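Two-component insecticidal protein 16 kDa unit (PDB 5V3S) probably acts as the aegerolysin-family 16 kDa half of a binary toxin that kills corn rootworm, in the manner of Cry34Ab1/Cry35Ab1. Local coordinates at residues Thr122-Gly127 with Phe139-Lys144; Val96-Trp101 with Thr114-Glu119. All coordinates share one frame; numbering follows the deposited sequence.

Contact 1 of 2, residues Thr122-Gly127 with Phe139-Lys144; sequences TVIKKG and FITVVK
Thr122-Lys126 and Phe139-Val143 run antiparallel, their segment axes 169° apart and 4.7 Å from each other at the closest point, and three reciprocal pairs of backbone hydrogen bonds join Thr122 to Val143, Ile124 to Thr141 and Lys126 to Phe139. On the face carrying Val123, Lys125, Ile140 and Val142 the side chains meet through aliphatic carbons. CG1 of Val123, anti to its own backbone N (chi1 -178°), meets Ile140 CG2 at 3.8 Å, while its other methyl CG2 lies 3.9 Å from Val142 CG1, the two valines standing alongside each other. Lys125 slants over Ile140, CG to CG1 4.0 Å, then bends at chi3 and chi4, and NZ donates a hydrogen bond of 3.1 Å to a lone pair of Gly127 O, in the carbonyl plane; the same ammonium forms a salt bridge with Asp111. The two strands are the arms of a beta hairpin at one edge of the mixed sheet of the aegerolysin fold, 121-126 being outermost and 136-144 bonded on to 19-27. The face of Thr122, Ile124 and Thr141 is more open. There Thr141 OG1 sits 3.7 Å from Ile124 CB, and one water joins this hydroxyl, at 2.9 Å, to Thr122 O, to which it donates.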
loop_
_atom_site.group_PDB
_atom_site.type_symbol
_atom_site.label_atom_id
_atom_site.label_comp_id
_atom_site.label_asym_id
_atom_site.label_seq_id
_atom_site.Cartn_x
_atom_site.Cartn_y
_atom_site.Cartn_z
ATOM N N THR A 122 -1.978 -11.361 12.095
ATOM C CA THR A 122 -2.990 -10.370 12.284
ATOM C C THR A 122 -2.676 -9.202 11.356
ATOM O O THR A 122 -1.694 -8.521 11.456
ATOM C CB THR A 122 -3.140 -9.935 13.738
ATOM O OG1 THR A 122 -3.318 -11.108 14.555
ATOM C CG2 THR A 122 -4.390 -9.059 13.903
ATOM N N VAL A 123 -3.607 -8.968 10.440
ATOM C CA VAL A 123 -3.424 -7.904 9.499
ATOM C C VAL A 123 -4.600 -6.944 9.571
ATOM O O VAL A 123 -5.720 -7.371 9.321
ATOM C CB VAL A 123 -3.276 -8.457 8.098
ATOM C CG1 VAL A 123 -3.038 -7.361 7.120
ATOM C CG2 VAL A 123 -2.095 -9.347 7.965
ATOM N N ILE A 124 -4.332 -5.694 9.888
ATOM C CA ILE A 124 -5.379 -4.632 10.099
ATOM C C ILE A 124 -5.131 -3.357 9.282
ATOM O O ILE A 124 -4.045 -2.755 9.411
ATOM C CB ILE A 124 -5.576 -4.265 11.559
ATOM C CG1 ILE A 124 -5.876 -5.487 12.467
ATOM C CG2 ILE A 124 -6.732 -3.207 11.649
ATOM C CD1 ILE A 124 -7.259 -6.053 12.354
ATOM N N LYS A 125 -6.158 -2.951 8.479
ATOM C CA LYS A 125 -6.080 -1.666 7.784
ATOM C C LYS A 125 -6.969 -0.536 8.431
ATOM O O LYS A 125 -8.105 -0.793 8.866
ATOM C CB LYS A 125 -6.475 -1.893 6.345
ATOM C CG LYS A 125 -6.459 -0.644 5.482
ATOM C CD LYS A 125 -6.772 -1.002 4.038
ATOM C CE LYS A 125 -8.258 -1.367 3.905
ATOM N NZ LYS A 125 -9.214 -0.236 3.663
ATOM N N LYS A 126 -6.427 0.668 8.478
ATOM C CA LYS A 126 -7.120 1.881 8.919
ATOM C C LYS A 126 -7.021 2.839 7.759
ATOM O O LYS A 126 -6.024 2.870 7.032
ATOM C CB LYS A 126 -6.477 2.492 10.175
ATOM C CG LYS A 126 -6.366 1.546 11.407
ATOM C CD LYS A 126 -7.595 1.515 12.348
ATOM C CE LYS A 126 -7.567 0.270 13.296
ATOM N NZ LYS A 126 -8.961 -0.092 13.708
ATOM N N GLY A 127 -8.084 3.644 7.529
ATOM C CA GLY A 127 -8.164 4.443 6.299
ATOM C C GLY A 127 -8.517 3.567 5.118
ATOM O O GLY A 127 -8.737 2.339 5.232
ATOM N N PHE A 139 -3.037 2.913 6.586
ATOM C CA PHE A 139 -2.135 2.291 7.553
ATOM C C PHE A 139 -2.495 0.832 7.584
ATOM O O PHE A 139 -3.621 0.482 7.798
ATOM C CB PHE A 139 -2.410 2.943 8.919
ATOM C CG PHE A 139 -1.569 2.479 10.090
ATOM C CD1 PHE A 139 -0.209 2.256 10.003
ATOM C CD2 PHE A 139 -2.155 2.428 11.361
ATOM C CE1 PHE A 139 0.545 1.924 11.131
ATOM C CE2 PHE A 139 -1.420 2.089 12.485
ATOM C CZ PHE A 139 -0.058 1.876 12.383
ATOM N N ILE A 140 -1.500 -0.054 7.365
ATOM C CA ILE A 140 -1.685 -1.511 7.580
ATOM C C ILE A 140 -0.619 -1.981 8.600
ATOM O O ILE A 140 0.489 -1.658 8.429
ATOM C CB ILE A 140 -1.565 -2.302 6.280
ATOM C CG1 ILE A 140 -2.575 -1.754 5.238
ATOM C CG2 ILE A 140 -1.742 -3.812 6.558
ATOM C CD1 ILE A 140 -2.518 -2.500 3.925
ATOM N N THR A 141 -1.049 -2.647 9.640
ATOM C CA THR A 141 -0.250 -3.336 10.608
ATOM C C THR A 141 -0.305 -4.822 10.291
ATOM O O THR A 141 -1.340 -5.443 9.913
ATOM C CB THR A 141 -0.628 -2.976 12.085
ATOM O OG1 THR A 141 -2.059 -3.236 12.304
ATOM C CG2 THR A 141 -0.363 -1.454 12.384
ATOM N N VAL A 142 0.861 -5.447 10.495
ATOM C CA VAL A 142 0.983 -6.803 10.278
ATOM C C VAL A 142 1.774 -7.380 11.493
ATOM O O VAL A 142 2.821 -6.921 11.765
ATOM C CB VAL A 142 1.704 -7.081 8.987
ATOM C CG1 VAL A 142 1.683 -8.565 8.800
ATOM C CG2 VAL A 142 1.036 -6.374 7.756
ATOM N N VAL A 143 1.183 -8.315 12.183
ATOM C CA VAL A 143 1.791 -8.953 13.350
ATOM C C VAL A 143 1.828 -10.426 13.075
ATOM O O VAL A 143 0.789 -11.051 12.922
ATOM C CB VAL A 143 0.987 -8.690 14.662
ATOM C CG1 VAL A 143 1.640 -9.436 15.837
ATOM C CG2 VAL A 143 0.932 -7.209 14.949
ATOM N N LYS A 144 3.032 -11.005 12.962
ATOM C CA LYS A 144 3.166 -12.503 12.938
ATOM C C LYS A 144 2.861 -13.002 14.358
ATOM O O LYS A 144 3.576 -12.587 15.307
ATOM C CB LYS A 144 4.555 -12.931 12.526
ATOM C CG LYS A 144 4.715 -14.432 12.300
ATOM C CD LYS A 144 6.104 -14.833 11.883
ATOM C CE LYS A 144 6.215 -16.261 11.275
ATOM N NZ LYS A 144 7.471 -16.356 10.407
HETATM O O HOH W 1 -2.025 -5.992 13.137
#

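Contact 2 of 2, residues Val96-Trp101 with Thr114-Glu119; sequences VFEYYW and TVKDKE
Two waters converge on Glu98 OE1 and tie it to both Lys116 and Thr114, in place of any direct side-chain bond. One donates to OE1 and accepts from Lys116 NZ, 2.7 Å away; the other donates to OE1 and also hydrogen-bonds Thr114 OG1. Glu98 OE1 and Lys116 NZ are 4.8 Å apart, without direct contact, and the bridging water may relay some of the attraction between the opposite charges. The Glu98 and Thr114 side chains run alongside each other, with OE1 4.0 Å from Thr114 CG2. Lys116 starts toward Val96, its CB 3.6 Å from Val96 O, and bends at chi2 and chi3.

In the backbone, Glu98 and Thr114 form an antiparallel hydrogen-bonded pair, with the non-hydrogen-bonded pair Phe97-Val115 next to it. Lys116 N adds a bond of 2.8 Å to Val96 O, with the N standing 33° off the plane of the Val96 carbonyl, just where the second segment leaves the regular strand. Phe97 CB comes within 3.3 Å of Thr114 O; CG, between the backbone N and the carbonyl carbon (chi1 72°), starts a ring that leads away from 114-119. Val96 and Phe97 together face Leu89, a classic beta bulge in strand 94-103. This strand and 110-115 make a hairpin at the edge of the five-stranded antiparallel sheet: 110-115 is outermost, 83-91 flanks 94-103 on its other side, and the Phe97 ring packs against strands 121-126 and 136-144 of the second sheet.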
loop_
_atom_site.group_PDB
_atom_site.type_symbol
_atom_site.label_atom_id
_atom_site.label_comp_id
_atom_site.label_asym_id
_atom_site.label_seq_id
_atom_site.Cartn_x
_atom_site.Cartn_y
_atom_site.Cartn_z
ATOM N N VAL A 96 1.289 -13.028 2.598
ATOM C CA VAL A 96 0.566 -12.590 3.753
ATOM C C VAL A 96 -0.700 -11.809 3.326
ATOM O O VAL A 96 -1.795 -12.158 3.792
ATOM C CB VAL A 96 1.489 -11.781 4.631
ATOM C CG1 VAL A 96 0.740 -11.179 5.821
ATOM C CG2 VAL A 96 2.661 -12.708 5.028
ATOM N N PHE A 97 -0.555 -10.834 2.446
ATOM C CA PHE A 97 -1.745 -10.050 1.889
ATOM C C PHE A 97 -1.505 -9.508 0.496
ATOM O O PHE A 97 -0.406 -9.444 -0.005
ATOM C CB PHE A 97 -2.276 -8.925 2.785
ATOM C CG PHE A 97 -1.392 -7.680 2.911
ATOM C CD1 PHE A 97 -1.297 -6.737 1.933
ATOM C CD2 PHE A 97 -0.686 -7.416 4.098
ATOM C CE1 PHE A 97 -0.536 -5.580 2.099
ATOM C CE2 PHE A 97 0.064 -6.293 4.261
ATOM C CZ PHE A 97 0.158 -5.356 3.241
ATOM N N GLU A 98 -2.605 -9.227 -0.157
ATOM C CA GLU A 98 -2.643 -8.557 -1.448
ATOM C C GLU A 98 -3.471 -7.313 -1.198
ATOM O O GLU A 98 -4.496 -7.358 -0.448
ATOM C CB GLU A 98 -3.288 -9.424 -2.502
ATOM C CG GLU A 98 -2.415 -10.638 -2.870
ATOM C CD GLU A 98 -3.194 -11.698 -3.621
ATOM O OE1 GLU A 98 -4.424 -11.867 -3.451
ATOM O OE2 GLU A 98 -2.571 -12.294 -4.436
ATOM N N TYR A 99 -2.948 -6.165 -1.679
ATOM C CA TYR A 99 -3.700 -4.941 -1.565
ATOM C C TYR A 99 -3.956 -4.324 -2.966
ATOM O O TYR A 99 -3.134 -4.477 -3.862
ATOM C CB TYR A 99 -2.957 -3.952 -0.657
ATOM C CG TYR A 99 -3.762 -2.708 -0.385
ATOM C CD1 TYR A 99 -4.996 -2.786 0.342
ATOM C CD2 TYR A 99 -3.352 -1.490 -0.908
ATOM C CE1 TYR A 99 -5.741 -1.616 0.565
ATOM C CE2 TYR A 99 -4.042 -0.355 -0.649
ATOM C CZ TYR A 99 -5.248 -0.424 0.064
ATOM O OH TYR A 99 -5.935 0.764 0.206
ATOM N N TYR A 100 -5.071 -3.615 -3.121
ATOM C CA TYR A 100 -5.458 -3.008 -4.439
ATOM C C TYR A 100 -6.272 -1.800 -4.164
ATOM O O TYR A 100 -7.034 -1.761 -3.173
ATOM C CB TYR A 100 -6.277 -4.028 -5.319
ATOM C CG TYR A 100 -7.049 -3.408 -6.498
ATOM C CD1 TYR A 100 -6.389 -3.077 -7.646
ATOM C CD2 TYR A 100 -8.423 -3.062 -6.407
ATOM C CE1 TYR A 100 -6.996 -2.426 -8.701
ATOM C CE2 TYR A 100 -9.066 -2.445 -7.486
ATOM C CZ TYR A 100 -8.319 -2.149 -8.646
ATOM O OH TYR A 100 -8.869 -1.544 -9.724
ATOM N N TRP A 101 -6.037 -0.745 -4.956
ATOM C CA TRP A 101 -6.780 0.499 -4.831
ATOM C C TRP A 101 -7.148 1.027 -6.244
ATOM O O TRP A 101 -6.479 0.739 -7.213
ATOM C CB TRP A 101 -5.964 1.540 -4.046
ATOM C CG TRP A 101 -4.730 1.985 -4.755
ATOM C CD1 TRP A 101 -4.627 3.015 -5.642
ATOM C CD2 TRP A 101 -3.423 1.406 -4.688
ATOM N NE1 TRP A 101 -3.381 3.112 -6.127
ATOM C CE2 TRP A 101 -2.603 2.132 -5.555
ATOM C CE3 TRP A 101 -2.842 0.405 -3.907
ATOM C CZ2 TRP A 101 -1.246 1.827 -5.738
ATOM C CZ3 TRP A 101 -1.512 0.098 -4.106
ATOM C CH2 TRP A 101 -0.719 0.842 -4.966
ATOM N N THR A 114 -6.878 -8.261 0.700
ATOM C CA THR A 114 -7.062 -9.669 0.741
ATOM C C THR A 114 -6.012 -10.290 1.665
ATOM O O THR A 114 -4.843 -10.400 1.264
ATOM C CB THR A 114 -6.921 -10.268 -0.701
ATOM O OG1 THR A 114 -7.754 -9.551 -1.680
ATOM C CG2 THR A 114 -7.321 -11.745 -0.745
ATOM N N VAL A 115 -6.438 -10.803 2.840
ATOM C CA VAL A 115 -5.468 -11.421 3.728
ATOM C C VAL A 115 -5.420 -12.892 3.398
ATOM O O VAL A 115 -6.467 -13.610 3.366
ATOM C CB VAL A 115 -5.827 -11.212 5.223
ATOM C CG1 VAL A 115 -4.802 -11.957 6.123
ATOM C CG2 VAL A 115 -5.918 -9.748 5.524
ATOM N N LYS A 116 -4.221 -13.378 3.194
ATOM C CA LYS A 116 -4.045 -14.737 2.661
ATOM C C LYS A 116 -3.740 -15.759 3.756
ATOM O O LYS A 116 -3.944 -16.948 3.556
ATOM C CB LYS A 116 -2.963 -14.735 1.559
ATOM C CG LYS A 116 -3.455 -13.920 0.337
ATOM C CD LYS A 116 -4.545 -14.717 -0.356
ATOM C CE LYS A 116 -4.002 -15.732 -1.333
ATOM N NZ LYS A 116 -5.110 -16.381 -2.134
ATOM N N ASP A 117 -3.223 -15.303 4.891
ATOM C CA ASP A 117 -3.017 -16.242 6.000
ATOM C C ASP A 117 -3.464 -15.592 7.270
ATOM O O ASP A 117 -2.651 -15.000 7.985
ATOM C CB ASP A 117 -1.554 -16.656 6.083
ATOM C CG ASP A 117 -1.312 -17.718 7.153
ATOM O OD1 ASP A 117 -2.263 -18.075 7.896
ATOM O OD2 ASP A 117 -0.197 -18.219 7.187
ATOM N N LYS A 118 -4.749 -15.719 7.572
ATOM C CA LYS A 118 -5.310 -15.151 8.789
ATOM C C LYS A 118 -4.895 -15.909 10.047
ATOM O O LYS A 118 -4.902 -15.344 11.128
ATOM C CB LYS A 118 -6.809 -15.194 8.749
ATOM C CG LYS A 118 -7.400 -14.163 7.803
ATOM C CD LYS A 118 -8.893 -14.439 7.590
ATOM C CE LYS A 118 -9.460 -13.483 6.522
ATOM N NZ LYS A 118 -9.060 -13.933 5.203
ATOM N N GLU A 119 -4.529 -17.176 9.858
ATOM C CA GLU A 119 -4.204 -18.064 10.954
ATOM C C GLU A 119 -2.903 -17.630 11.599
ATOM O O GLU A 119 -2.827 -17.630 12.803
ATOM C CB GLU A 119 -4.064 -19.519 10.475
ATOM C CG GLU A 119 -5.382 -20.253 10.236
ATOM C CD GLU A 119 -5.269 -21.773 10.477
ATOM O OE1 GLU A 119 -4.215 -22.272 10.975
ATOM O OE2 GLU A 119 -6.255 -22.486 10.200
HETATM O O HOH W 2 -5.211 -14.342 -3.901
HETATM O O HOH W 3 -6.441 -10.571 -4.252
#

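The two contacts follow in series along the chain, neither nested nor crossing. Contact 2 comes first, closing the hairpin of strands 94-103 and 110-115 across the 12 residues between its segments. The chain then passes by way of 116-120 from the antiparallel sheet to the mixed one, where contact 1 closes the hairpin of 121-126 and 136-144 over 11 residues. Their centres lie 10 Å apart, and apolar packing joins the two sheets between them: Phe97 CE2 touches Val142 CG2 at 3.6 Å, the same ring meets Val123 and Ile140, and Tyr99 CE1 lies 3.7 Å from Lys125 CD. The edge hairpins of both sheets are thereby held face to face.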